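Local coordinates for protein tannase (Fusobacterium nucleatum subsp. nucleatum ATCC 25586, PDB 6YQ4) that hydrolyses gallotannins, which gives the bacterium a means of detoxifying them, probably as a serine hydrolase of the alpha/beta-hydrolase fold, at residues A[228-233]-A[346-351]; A[305-310]-A[338-343]; A[425-430]-A[460-465]; A[435-440]-A[483-488]. All coordinates share one frame; numbering follows the deposited sequence.

Contact 1 of 4, residues A[228-233]-A[346-351]; sequences SYSRME and IGDRMK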
# COMPACT_ATOMS: atom_id res chain seq x y z
N SER A 228 -0.51 -15.23 -22.35
CA SER A 228 -0.06 -16.35 -21.53
C SER A 228 0.40 -15.80 -20.19
O SER A 228 1.15 -14.82 -20.14
CB SER A 228 1.07 -17.10 -22.22
OG SER A 228 2.29 -16.40 -22.05
N TYR A 229 -0.08 -16.40 -19.10
CA TYR A 229 0.18 -15.89 -17.75
C TYR A 229 1.01 -16.88 -16.94
O TYR A 229 1.20 -18.04 -17.33
CB TYR A 229 -1.14 -15.59 -17.01
CG TYR A 229 -2.07 -16.80 -16.90
CD1 TYR A 229 -2.97 -17.10 -17.91
CD2 TYR A 229 -2.03 -17.64 -15.79
CE1 TYR A 229 -3.81 -18.20 -17.83
CE2 TYR A 229 -2.87 -18.74 -15.69
CZ TYR A 229 -3.75 -19.01 -16.71
OH TYR A 229 -4.57 -20.11 -16.62
N SER A 230 1.52 -16.39 -15.81
CA SER A 230 2.07 -17.23 -14.75
C SER A 230 2.15 -16.40 -13.47
O SER A 230 2.57 -15.25 -13.49
CB SER A 230 3.45 -17.81 -15.08
OG SER A 230 4.34 -16.81 -15.50
N ARG A 231 1.75 -17.02 -12.37
CA ARG A 231 1.54 -16.32 -11.10
C ARG A 231 1.56 -17.35 -9.99
O ARG A 231 1.33 -18.55 -10.22
CB ARG A 231 0.20 -15.56 -11.09
CG ARG A 231 -1.04 -16.50 -11.28
CD ARG A 231 -2.36 -15.70 -11.20
NE ARG A 231 -3.52 -16.44 -11.69
CZ ARG A 231 -4.01 -16.37 -12.93
NH1 ARG A 231 -3.44 -15.60 -13.83
NH2 ARG A 231 -5.07 -17.10 -13.26
N MET A 232 1.81 -16.88 -8.78
CA MET A 232 1.61 -17.75 -7.64
C MET A 232 0.12 -17.82 -7.36
O MET A 232 -0.61 -16.84 -7.56
CB MET A 232 2.41 -17.27 -6.44
CG MET A 232 3.89 -17.61 -6.61
SD MET A 232 5.10 -16.64 -5.69
CE MET A 232 6.54 -17.71 -5.85
N GLU A 233 -0.34 -18.99 -6.95
CA GLU A 233 -1.75 -19.19 -6.63
C GLU A 233 -2.00 -18.64 -5.23
O GLU A 233 -1.40 -19.10 -4.25
CB GLU A 233 -2.10 -20.67 -6.72
CG GLU A 233 -3.35 -21.09 -5.97
CD GLU A 233 -3.39 -22.59 -5.75
OE1 GLU A 233 -3.28 -23.04 -4.59
OE2 GLU A 233 -3.51 -23.32 -6.75
N ILE A 346 7.08 -8.48 -22.37
CA ILE A 346 8.33 -9.23 -22.34
C ILE A 346 8.16 -10.43 -21.42
O ILE A 346 8.31 -11.58 -21.85
CB ILE A 346 9.50 -8.30 -21.97
CG1 ILE A 346 9.97 -7.56 -23.24
CG2 ILE A 346 10.66 -9.08 -21.34
CD1 ILE A 346 11.25 -6.76 -23.09
N GLY A 347 7.80 -10.20 -20.16
CA GLY A 347 7.49 -11.34 -19.33
C GLY A 347 6.13 -11.94 -19.69
O GLY A 347 5.43 -11.48 -20.59
N ASP A 348 5.77 -12.99 -18.97
CA ASP A 348 4.38 -13.44 -18.95
C ASP A 348 3.57 -12.52 -18.07
O ASP A 348 4.06 -12.00 -17.08
CB ASP A 348 4.26 -14.86 -18.40
CG ASP A 348 4.49 -15.92 -19.43
OD1 ASP A 348 4.51 -15.65 -20.65
OD2 ASP A 348 4.66 -17.06 -18.99
N ARG A 349 2.31 -12.32 -18.41
CA ARG A 349 1.41 -11.57 -17.55
C ARG A 349 1.19 -12.34 -16.25
O ARG A 349 1.37 -13.56 -16.21
CB ARG A 349 0.08 -11.29 -18.27
CG ARG A 349 -1.18 -11.83 -17.58
CD ARG A 349 -2.34 -12.13 -18.56
NE ARG A 349 -2.56 -11.12 -19.59
CZ ARG A 349 -3.53 -10.21 -19.59
NH1 ARG A 349 -3.63 -9.34 -20.58
NH2 ARG A 349 -4.40 -10.15 -18.58
N MET A 350 0.80 -11.63 -15.20
CA MET A 350 0.53 -12.28 -13.92
C MET A 350 -0.96 -12.55 -13.71
O MET A 350 -1.41 -13.70 -13.77
CB MET A 350 1.05 -11.43 -12.78
CG MET A 350 1.24 -12.21 -11.52
SD MET A 350 1.43 -11.16 -10.09
CE MET A 350 0.34 -11.96 -8.90
N LYS A 351 -1.74 -11.52 -13.43
CA LYS A 351 -3.15 -11.72 -13.16
C LYS A 351 -3.93 -11.82 -14.46
O LYS A 351 -3.51 -11.31 -15.50
CB LYS A 351 -3.68 -10.58 -12.29
CG LYS A 351 -2.89 -10.39 -11.00
CD LYS A 351 -3.66 -9.61 -9.96
CE LYS A 351 -2.88 -9.59 -8.66
NZ LYS A 351 -3.36 -8.51 -7.72
O HOH W 1 2.51 -19.45 -19.48
O HOH W 2 4.21 -13.02 -14.19

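Contact 2 of 4, residues A[305-310]-A[338-343]; sequences IIIRNS and VNLDVY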
# COMPACT_ATOMS: atom_id res chain seq x y z
N ILE A 305 9.06 6.99 -19.66
CA ILE A 305 10.21 7.73 -19.13
C ILE A 305 10.57 7.22 -17.74
O ILE A 305 11.75 7.13 -17.39
CB ILE A 305 9.92 9.24 -19.14
CG1 ILE A 305 9.74 9.71 -20.58
CG2 ILE A 305 11.06 9.99 -18.53
CD1 ILE A 305 9.27 11.15 -20.72
N ILE A 306 9.56 6.86 -16.93
CA ILE A 306 9.83 6.18 -15.66
C ILE A 306 10.71 4.96 -15.89
O ILE A 306 11.67 4.71 -15.15
CB ILE A 306 8.52 5.78 -14.98
CG1 ILE A 306 7.75 6.99 -14.51
CG2 ILE A 306 8.76 4.85 -13.79
CD1 ILE A 306 6.38 6.55 -14.03
N ILE A 307 10.38 4.15 -16.91
CA ILE A 307 11.18 2.96 -17.17
C ILE A 307 12.56 3.35 -17.67
O ILE A 307 13.57 2.81 -17.20
CB ILE A 307 10.44 2.02 -18.15
CG1 ILE A 307 9.12 1.53 -17.55
CG2 ILE A 307 11.30 0.80 -18.51
CD1 ILE A 307 9.28 0.73 -16.28
N ARG A 308 12.64 4.32 -18.60
CA ARG A 308 13.94 4.80 -19.08
C ARG A 308 14.81 5.23 -17.92
O ARG A 308 15.99 4.87 -17.85
CB ARG A 308 13.76 5.97 -20.04
CG ARG A 308 15.08 6.55 -20.57
CD ARG A 308 14.94 7.99 -21.12
NE ARG A 308 14.78 8.97 -20.05
CZ ARG A 308 14.35 10.22 -20.23
NH1 ARG A 308 14.03 10.64 -21.44
NH2 ARG A 308 14.24 11.04 -19.18
N ASN A 309 14.23 5.98 -16.99
CA ASN A 309 14.98 6.41 -15.82
C ASN A 309 15.39 5.23 -14.96
O ASN A 309 16.52 5.20 -14.45
CB ASN A 309 14.15 7.40 -15.01
CG ASN A 309 14.16 8.80 -15.60
OD1 ASN A 309 14.84 9.09 -16.61
ND2 ASN A 309 13.39 9.68 -14.98
N SER A 310 14.50 4.26 -14.79
CA SER A 310 14.85 3.05 -14.04
C SER A 310 16.01 2.30 -14.69
O SER A 310 17.00 1.97 -14.02
CB SER A 310 13.63 2.13 -13.92
OG SER A 310 14.01 0.90 -13.29
N VAL A 338 12.21 4.36 -24.66
CA VAL A 338 11.63 3.08 -24.22
C VAL A 338 10.30 2.90 -24.93
O VAL A 338 9.38 3.70 -24.75
CB VAL A 338 11.42 3.02 -22.70
CG1 VAL A 338 10.59 1.79 -22.32
CG2 VAL A 338 12.73 3.01 -21.98
N ASN A 339 10.19 1.84 -25.73
CA ASN A 339 8.91 1.52 -26.36
C ASN A 339 8.07 0.76 -25.34
O ASN A 339 8.19 -0.46 -25.19
CB ASN A 339 9.12 0.73 -27.65
CG ASN A 339 7.81 0.47 -28.39
OD1 ASN A 339 6.74 0.49 -27.78
ND2 ASN A 339 7.90 0.23 -29.70
N LEU A 340 7.19 1.49 -24.64
CA LEU A 340 6.50 0.93 -23.47
C LEU A 340 5.69 -0.32 -23.83
O LEU A 340 5.66 -1.28 -23.06
CB LEU A 340 5.60 1.96 -22.82
CG LEU A 340 5.02 1.45 -21.50
CD1 LEU A 340 6.06 1.49 -20.35
CD2 LEU A 340 3.72 2.18 -21.12
N ASP A 341 5.04 -0.32 -25.00
CA ASP A 341 4.28 -1.50 -25.41
C ASP A 341 5.16 -2.74 -25.45
O ASP A 341 4.84 -3.76 -24.83
CB ASP A 341 3.65 -1.26 -26.79
CG ASP A 341 2.41 -0.37 -26.74
OD1 ASP A 341 1.96 -0.01 -25.62
OD2 ASP A 341 1.91 -0.03 -27.83
N VAL A 342 6.29 -2.65 -26.16
CA VAL A 342 7.21 -3.78 -26.23
C VAL A 342 7.66 -4.18 -24.83
O VAL A 342 7.77 -5.38 -24.51
CB VAL A 342 8.41 -3.44 -27.13
CG1 VAL A 342 9.39 -4.62 -27.20
CG2 VAL A 342 7.93 -3.03 -28.52
N TYR A 343 7.91 -3.19 -23.96
CA TYR A 343 8.45 -3.47 -22.63
C TYR A 343 7.48 -4.32 -21.82
O TYR A 343 7.91 -5.19 -21.04
CB TYR A 343 8.76 -2.16 -21.90
CG TYR A 343 9.25 -2.36 -20.47
CD1 TYR A 343 10.58 -2.69 -20.22
CD2 TYR A 343 8.38 -2.26 -19.38
CE1 TYR A 343 11.04 -2.89 -18.92
CE2 TYR A 343 8.82 -2.46 -18.08
CZ TYR A 343 10.15 -2.78 -17.85
OH TYR A 343 10.62 -2.95 -16.56

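Contact 3 of 4, residues A[425-430]-A[460-465]; sequences YYIDSN and KNSGKI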
# COMPACT_ATOMS: atom_id res chain seq x y z
N TYR A 425 -9.92 9.96 -4.04
CA TYR A 425 -11.00 10.89 -3.75
C TYR A 425 -10.68 11.84 -2.61
O TYR A 425 -11.53 12.67 -2.26
CB TYR A 425 -12.30 10.15 -3.44
CG TYR A 425 -12.70 9.14 -4.47
CD1 TYR A 425 -13.18 9.53 -5.71
CD2 TYR A 425 -12.58 7.78 -4.21
CE1 TYR A 425 -13.55 8.60 -6.67
CE2 TYR A 425 -12.93 6.83 -5.16
CZ TYR A 425 -13.42 7.25 -6.39
OH TYR A 425 -13.76 6.31 -7.32
N TYR A 426 -9.51 11.74 -2.00
CA TYR A 426 -9.20 12.55 -0.83
C TYR A 426 -8.01 13.49 -1.03
O TYR A 426 -7.81 14.39 -0.21
CB TYR A 426 -8.93 11.66 0.40
CG TYR A 426 -10.14 10.86 0.88
CD1 TYR A 426 -11.06 11.40 1.77
CD2 TYR A 426 -10.35 9.56 0.43
CE1 TYR A 426 -12.16 10.68 2.21
CE2 TYR A 426 -11.45 8.83 0.86
CZ TYR A 426 -12.34 9.39 1.74
OH TYR A 426 -13.41 8.63 2.15
N ILE A 427 -7.22 13.30 -2.07
CA ILE A 427 -6.00 14.08 -2.25
C ILE A 427 -6.36 15.41 -2.88
O ILE A 427 -6.98 15.46 -3.95
CB ILE A 427 -5.01 13.31 -3.13
CG1 ILE A 427 -4.51 12.05 -2.41
CG2 ILE A 427 -3.83 14.21 -3.50
CD1 ILE A 427 -3.82 11.08 -3.31
N ASP A 428 -5.94 16.49 -2.23
CA ASP A 428 -6.30 17.88 -2.50
C ASP A 428 -5.05 18.72 -2.33
O ASP A 428 -4.07 18.28 -1.71
CB ASP A 428 -7.31 18.43 -1.48
CG ASP A 428 -8.62 18.71 -2.07
OD1 ASP A 428 -8.78 18.44 -3.28
OD2 ASP A 428 -9.50 19.21 -1.32
N SER A 429 -5.11 19.97 -2.78
CA SER A 429 -4.05 20.88 -2.40
C SER A 429 -4.04 21.10 -0.89
O SER A 429 -3.01 21.48 -0.34
CB SER A 429 -4.15 22.21 -3.18
OG SER A 429 -5.13 23.09 -2.65
N ASN A 430 -5.15 20.80 -0.19
CA ASN A 430 -5.22 20.94 1.26
C ASN A 430 -4.81 19.70 2.04
O ASN A 430 -4.72 19.77 3.27
CB ASN A 430 -6.63 21.31 1.70
CG ASN A 430 -7.07 22.61 1.11
OD1 ASN A 430 -6.35 23.60 1.15
ND2 ASN A 430 -8.27 22.61 0.51
N LYS A 460 1.64 15.25 -6.70
CA LYS A 460 2.44 16.35 -7.22
C LYS A 460 1.57 17.50 -7.69
O LYS A 460 1.87 18.68 -7.43
CB LYS A 460 3.33 15.86 -8.37
CG LYS A 460 4.35 14.83 -7.94
CD LYS A 460 5.19 14.41 -9.12
CE LYS A 460 6.34 15.37 -9.37
NZ LYS A 460 7.60 14.65 -9.07
N ASN A 461 0.48 17.18 -8.41
CA ASN A 461 -0.38 18.22 -8.95
C ASN A 461 -1.05 19.02 -7.84
O ASN A 461 -1.49 20.15 -8.08
CB ASN A 461 -1.43 17.62 -9.88
CG ASN A 461 -0.84 17.12 -11.21
OD1 ASN A 461 -1.53 16.49 -11.99
ND2 ASN A 461 0.43 17.43 -11.46
N SER A 462 -1.11 18.45 -6.63
CA SER A 462 -1.69 19.05 -5.45
C SER A 462 -0.65 19.68 -4.52
O SER A 462 -1.01 20.09 -3.42
CB SER A 462 -2.52 18.04 -4.65
OG SER A 462 -3.35 17.25 -5.50
N GLY A 463 0.60 19.78 -4.95
CA GLY A 463 1.55 20.56 -4.19
C GLY A 463 2.30 19.82 -3.11
O GLY A 463 2.93 20.48 -2.26
N LYS A 464 2.27 18.50 -3.11
CA LYS A 464 2.95 17.70 -2.10
C LYS A 464 4.30 17.25 -2.64
O LYS A 464 4.50 17.15 -3.84
CB LYS A 464 2.11 16.49 -1.68
CG LYS A 464 0.61 16.77 -1.51
CD LYS A 464 0.35 17.76 -0.38
CE LYS A 464 -0.90 18.60 -0.68
NZ LYS A 464 -1.14 19.81 0.24
N ILE A 465 5.22 16.97 -1.72
CA ILE A 465 6.57 16.56 -2.10
C ILE A 465 6.56 15.04 -2.22
O ILE A 465 6.24 14.33 -1.26
CB ILE A 465 7.61 17.05 -1.09
CG1 ILE A 465 8.01 18.52 -1.33
CG2 ILE A 465 8.89 16.28 -1.24
CD1 ILE A 465 6.92 19.55 -1.14

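Contact 4 of 4, residues A[435-440]-A[483-488]; sequences YWRIRH and EELFNW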
# COMPACT_ATOMS: atom_id res chain seq x y z
N TYR A 435 4.75 14.80 2.75
CA TYR A 435 5.83 13.99 2.19
C TYR A 435 5.40 12.55 1.91
O TYR A 435 4.74 11.91 2.74
CB TYR A 435 7.03 13.99 3.13
CG TYR A 435 7.49 15.36 3.54
CD1 TYR A 435 8.24 16.14 2.66
CD2 TYR A 435 7.18 15.87 4.79
CE1 TYR A 435 8.67 17.40 3.01
CE2 TYR A 435 7.60 17.12 5.17
CZ TYR A 435 8.35 17.89 4.26
OH TYR A 435 8.80 19.13 4.61
N TRP A 436 5.80 12.05 0.75
CA TRP A 436 5.32 10.78 0.18
C TRP A 436 6.48 10.10 -0.52
O TRP A 436 7.11 10.70 -1.38
CB TRP A 436 4.17 11.00 -0.83
CG TRP A 436 2.99 11.69 -0.23
CD1 TRP A 436 2.91 13.01 0.18
CD2 TRP A 436 1.72 11.11 0.06
NE1 TRP A 436 1.67 13.26 0.71
CE2 TRP A 436 0.92 12.10 0.65
CE3 TRP A 436 1.19 9.82 -0.11
CZ2 TRP A 436 -0.39 11.86 1.05
CZ3 TRP A 436 -0.12 9.59 0.27
CH2 TRP A 436 -0.90 10.60 0.85
N ARG A 437 6.74 8.85 -0.15
CA ARG A 437 7.72 8.01 -0.83
C ARG A 437 6.99 6.78 -1.36
O ARG A 437 6.36 6.05 -0.59
CB ARG A 437 8.88 7.63 0.09
CG ARG A 437 10.05 6.99 -0.65
CD ARG A 437 11.01 6.40 0.33
NE ARG A 437 12.27 5.95 -0.26
CZ ARG A 437 12.61 4.67 -0.42
NH1 ARG A 437 11.77 3.69 -0.07
NH2 ARG A 437 13.80 4.38 -0.94
N ILE A 438 7.07 6.57 -2.67
CA ILE A 438 6.29 5.57 -3.38
C ILE A 438 7.26 4.76 -4.23
O ILE A 438 8.12 5.34 -4.90
CB ILE A 438 5.19 6.22 -4.24
CG1 ILE A 438 4.13 6.90 -3.38
CG2 ILE A 438 4.51 5.24 -5.13
CD1 ILE A 438 3.21 7.81 -4.20
N ARG A 439 7.16 3.44 -4.15
CA ARG A 439 8.02 2.53 -4.89
C ARG A 439 7.15 1.51 -5.57
O ARG A 439 6.27 0.93 -4.93
CB ARG A 439 9.04 1.81 -3.98
CG ARG A 439 10.23 2.65 -3.48
CD ARG A 439 11.04 3.26 -4.65
NE ARG A 439 12.13 4.14 -4.22
CZ ARG A 439 12.01 5.46 -4.03
NH1 ARG A 439 10.85 6.07 -4.23
NH2 ARG A 439 13.07 6.18 -3.67
N HIS A 440 7.39 1.26 -6.85
CA HIS A 440 6.76 0.13 -7.52
C HIS A 440 7.78 -0.47 -8.47
O HIS A 440 8.25 0.22 -9.38
CB HIS A 440 5.50 0.55 -8.27
CG HIS A 440 4.79 -0.60 -8.93
ND1 HIS A 440 3.74 -1.26 -8.33
CD2 HIS A 440 5.01 -1.22 -10.11
CE1 HIS A 440 3.33 -2.23 -9.13
NE2 HIS A 440 4.08 -2.23 -10.22
N GLU A 483 18.12 1.31 3.98
CA GLU A 483 19.10 2.39 4.16
C GLU A 483 18.64 3.65 3.43
O GLU A 483 18.58 4.73 4.02
CB GLU A 483 20.48 1.96 3.67
CG GLU A 483 21.44 3.14 3.48
CD GLU A 483 22.90 2.71 3.31
OE1 GLU A 483 23.79 3.59 3.39
OE2 GLU A 483 23.15 1.51 3.08
N GLU A 484 18.23 3.51 2.17
CA GLU A 484 17.66 4.65 1.44
C GLU A 484 16.39 5.17 2.10
O GLU A 484 16.18 6.39 2.17
CB GLU A 484 17.39 4.23 -0.01
CG GLU A 484 18.52 3.41 -0.56
CD GLU A 484 18.40 3.20 -2.05
OE1 GLU A 484 18.36 2.01 -2.48
OE2 GLU A 484 18.34 4.21 -2.79
N LEU A 485 15.52 4.27 2.56
CA LEU A 485 14.25 4.69 3.14
C LEU A 485 14.47 5.60 4.33
O LEU A 485 13.82 6.65 4.44
CB LEU A 485 13.41 3.49 3.56
CG LEU A 485 12.15 3.85 4.38
CD1 LEU A 485 11.24 4.74 3.57
CD2 LEU A 485 11.39 2.61 4.82
N PHE A 486 15.37 5.23 5.22
CA PHE A 486 15.58 6.04 6.41
C PHE A 486 16.47 7.25 6.14
O PHE A 486 16.49 8.20 6.94
CB PHE A 486 16.11 5.14 7.55
CG PHE A 486 15.01 4.32 8.23
CD1 PHE A 486 14.29 4.85 9.29
CD2 PHE A 486 14.68 3.06 7.77
CE1 PHE A 486 13.27 4.12 9.90
CE2 PHE A 486 13.67 2.32 8.38
CZ PHE A 486 12.96 2.85 9.44
N ASN A 487 17.18 7.25 5.01
CA ASN A 487 17.78 8.49 4.54
C ASN A 487 16.70 9.50 4.17
O ASN A 487 16.75 10.67 4.59
CB ASN A 487 18.70 8.20 3.36
CG ASN A 487 20.01 7.54 3.78
OD1 ASN A 487 20.49 7.71 4.90
ND2 ASN A 487 20.60 6.77 2.87
N TRP A 488 15.68 9.05 3.43
CA TRP A 488 14.55 9.90 3.05
C TRP A 488 13.81 10.42 4.28
O TRP A 488 13.48 11.61 4.35
CB TRP A 488 13.61 9.13 2.14
CG TRP A 488 12.40 9.90 1.73
CD1 TRP A 488 12.32 10.83 0.74
CD2 TRP A 488 11.09 9.80 2.29
NE1 TRP A 488 11.05 11.33 0.65
CE2 TRP A 488 10.27 10.71 1.59
CE3 TRP A 488 10.52 9.04 3.31
CZ2 TRP A 488 8.92 10.89 1.88
CZ3 TRP A 488 9.17 9.19 3.59
CH2 TRP A 488 8.39 10.12 2.88
O HOH W 3 15.97 4.57 -3.58

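Contact 1 of 4, residues A[228-233]-A[346-351]
Arg231 and Met350 meet where strand 228-232 lies against the irregular segment 346-351. With CG of Arg231 set between its own N and carbonyl carbon (chi1 60°), the chain runs extended to NE, and NH1 donates to Met350 O at 2.8 Å. The oxygen lies at the guanidinium edge, in its plane, and the bond is fairly straight (156°). A long arginine suits the spot because its methylenes are also used: Arg231 CB packs on Met350 CG at 3.5 Å, the methionine carbon being anti to its backbone N (chi1 -160°). The same NH1 also bonds Ser352 OG.

The backbones are joined by a single bridge of parallel type, Tyr229 opposite Arg349. Arg349 N gives a rather long bond to Ser228 O (3.3 Å), and Ser230 N gives a shorter one to Arg349 O (2.9 Å). Strand 228-232 pairs antiparallel with strand 252-256, and segment 346-351, itself not a strand, joins its other edge by this one bridge.

At the solvent side Asp348 turns its carboxylate to two small serines. Ser228 OG lies 2.7 Å from Asp348 OD1, while Ser230 OG rests against Asp348 CB at 3.5 Å. One water donates to both Tyr229 O and Asp348 OD2; a second links Ser230 O to Asp348 O, its bond to Ser230 O measuring 2.9 Å.

Contact 2 of 4, residues A[305-310]-A[338-343]
Val338 opens the second segment by pressing its two methyls on helix 298-316. Its CG2 sits against Arg308 CA at 3.6 Å, close to the helix main chain, while CG1 meets Ile307 CG2 at 4.0 Å. A branched residue fits here because each methyl serves a different neighbour.

Asn339 takes the N-cap position of the short helix 340-344, and its carbonyl oxygen accepts the first-turn bond from Tyr343 N. Val338 ends strand 335-338, so the chain passes through Asn339 alone from a small two-stranded antiparallel sheet into a helix, and both elements lie against helix 298-316. All belong to the long excursion between core strands 202-206 and 435-439, a usual place for cap insertions in alpha/beta-hydrolases.

Leu340 crosses Ile307 at about a right angle, CD1 reaching Ile307 CG1 at 4.1 Å.

One turn on, Tyr343 reaches tip to tip with Ile307. The ring, its CG anti to the backbone N (chi1 177°), receives Ile307 CG2 over its centre, 3.8 Å from the centroid, as a CH-pi contact. Ile307 CD1 lies 3.7 Å from Tyr343 CE2, so both arms of the isoleucine bear on the aromatic. Beyond the ring, Tyr343 OH bonds Ala442 O, while Phe328 packs on Ile307, Val338 and Tyr343.

Contact 3 of 4, residues A[425-430]-A[460-465]
Ser429 and Ser462 bring the two backbones to a CA-CA distance of 4.3 Å, where the loop before strand 435-439 meets the C-terminal end of helix 450-461. That end is a Schellman motif, with Gly463 N bonded to Lys460 O and Lys464 N to Leu459 O. Gly463 holds the C-prime position at positive phi (89°), where a CB would be jammed against the Ser462 carbonyl. The helix is the connection between parallel neighbours 435-439 and 465-469, a beta-alpha-beta crossover.

The small side chain of Ser462 permits the close approach. Its CB lies 3.3 Å from Asp428 O, and its OG, which bonds back to Lys458 O in the last turn of the helix, touches Ile427 CG2 at 3.7 Å. Ile427 itself is buried against Leu455 and Leu459. In the other direction, Ser429 CA points its hydrogen at Ser462 O, a nearly straight CA-H...O contact of 3.3 Å.

Lys464 suits its place by length and flexibility: the chain bends at chi2 and chi3 and brings CE to 3.3 Å from Asp428 O. Two loop carbonyls share its ammonium group: NZ also bonds Thr431 O, and it donates to Ser429 O at 2.6 Å from above the carbonyl plane.

Contact 4 of 4, residues A[435-440]-A[483-488]
Arg437 lays its CB over the six-membered ring of Trp488, 3.5 Å from the centroid and only 4° off the ring normal, a clear CH-pi contact. The two side chains slide past each other in opposite directions, each with CG anti to its backbone N. The extended arginine then brings CD to Leu485 CD1 at 3.6 Å, and its guanidinium sets one face over Leu485 CA. Arg437 is apt here because its methylenes serve as hydrocarbon against the indole while its charge is carried beyond.

Trp488 also reaches the main chain: Trp436 N and Tyr435 C lie in the indole plane at its edge, with Trp436 N 3.5 Å from Trp488 CZ2. Tyr435 CB adds a contact to the same CZ2 at 3.8 Å.

Strand 435-439 and helix 482-493 run nearly antiparallel (164°), with their local axes 10.6 Å apart. This is the C-terminal helix of the alpha/beta-hydrolase core lying on one side of the central sheet; Trp436 and Ile438, alternating with Arg437, pack on helix 450-461.

Farther out, Asp481 just before the helix makes a salt bridge to Arg437 NH2. The face of the Arg437 guanidinium opposite Leu485 meets Arg439 CZ, 3.6 Å above the plane. Arg439 NH1 donates to Ile438 O at 2.9 Å and NH2 to Asn467 OD1, which fixes the second guanidinium. A water joins Arg439 NH2, weakly, to Glu484 OE2.

Two guanidinium groups thus overlap by their faces, offset toward the rims, and the carboxylates of Asp481 and, less directly, Glu484 probably offset their repulsion.

How the contacts relate
Along the chain, contact 1 encloses contact 2, and contacts 3 and 4 follow with alternating segments. Contacts 1 and 2, centres about 19 Å apart, belong to the long insertion between strands 202-206 and 435-439. Contacts 3 and 4, centres about 18 Å apart, belong to the end of the alpha/beta-hydrolase core and touch directly: Ile465 O lies 3.1 Å from Trp436 N, a probable hydrogen bond between the neighbouring strands 435-439 and 465-469. Contacts 1 and 3 are the most distant pair, about 34 Å between centres. The core strands lead toward a probable Ser166-His476-Asp444 triad, and the side chain of Met350 of contact 1 lies near it without touching, so the insertion borders the likely active site. The magnesium site is remote from all four.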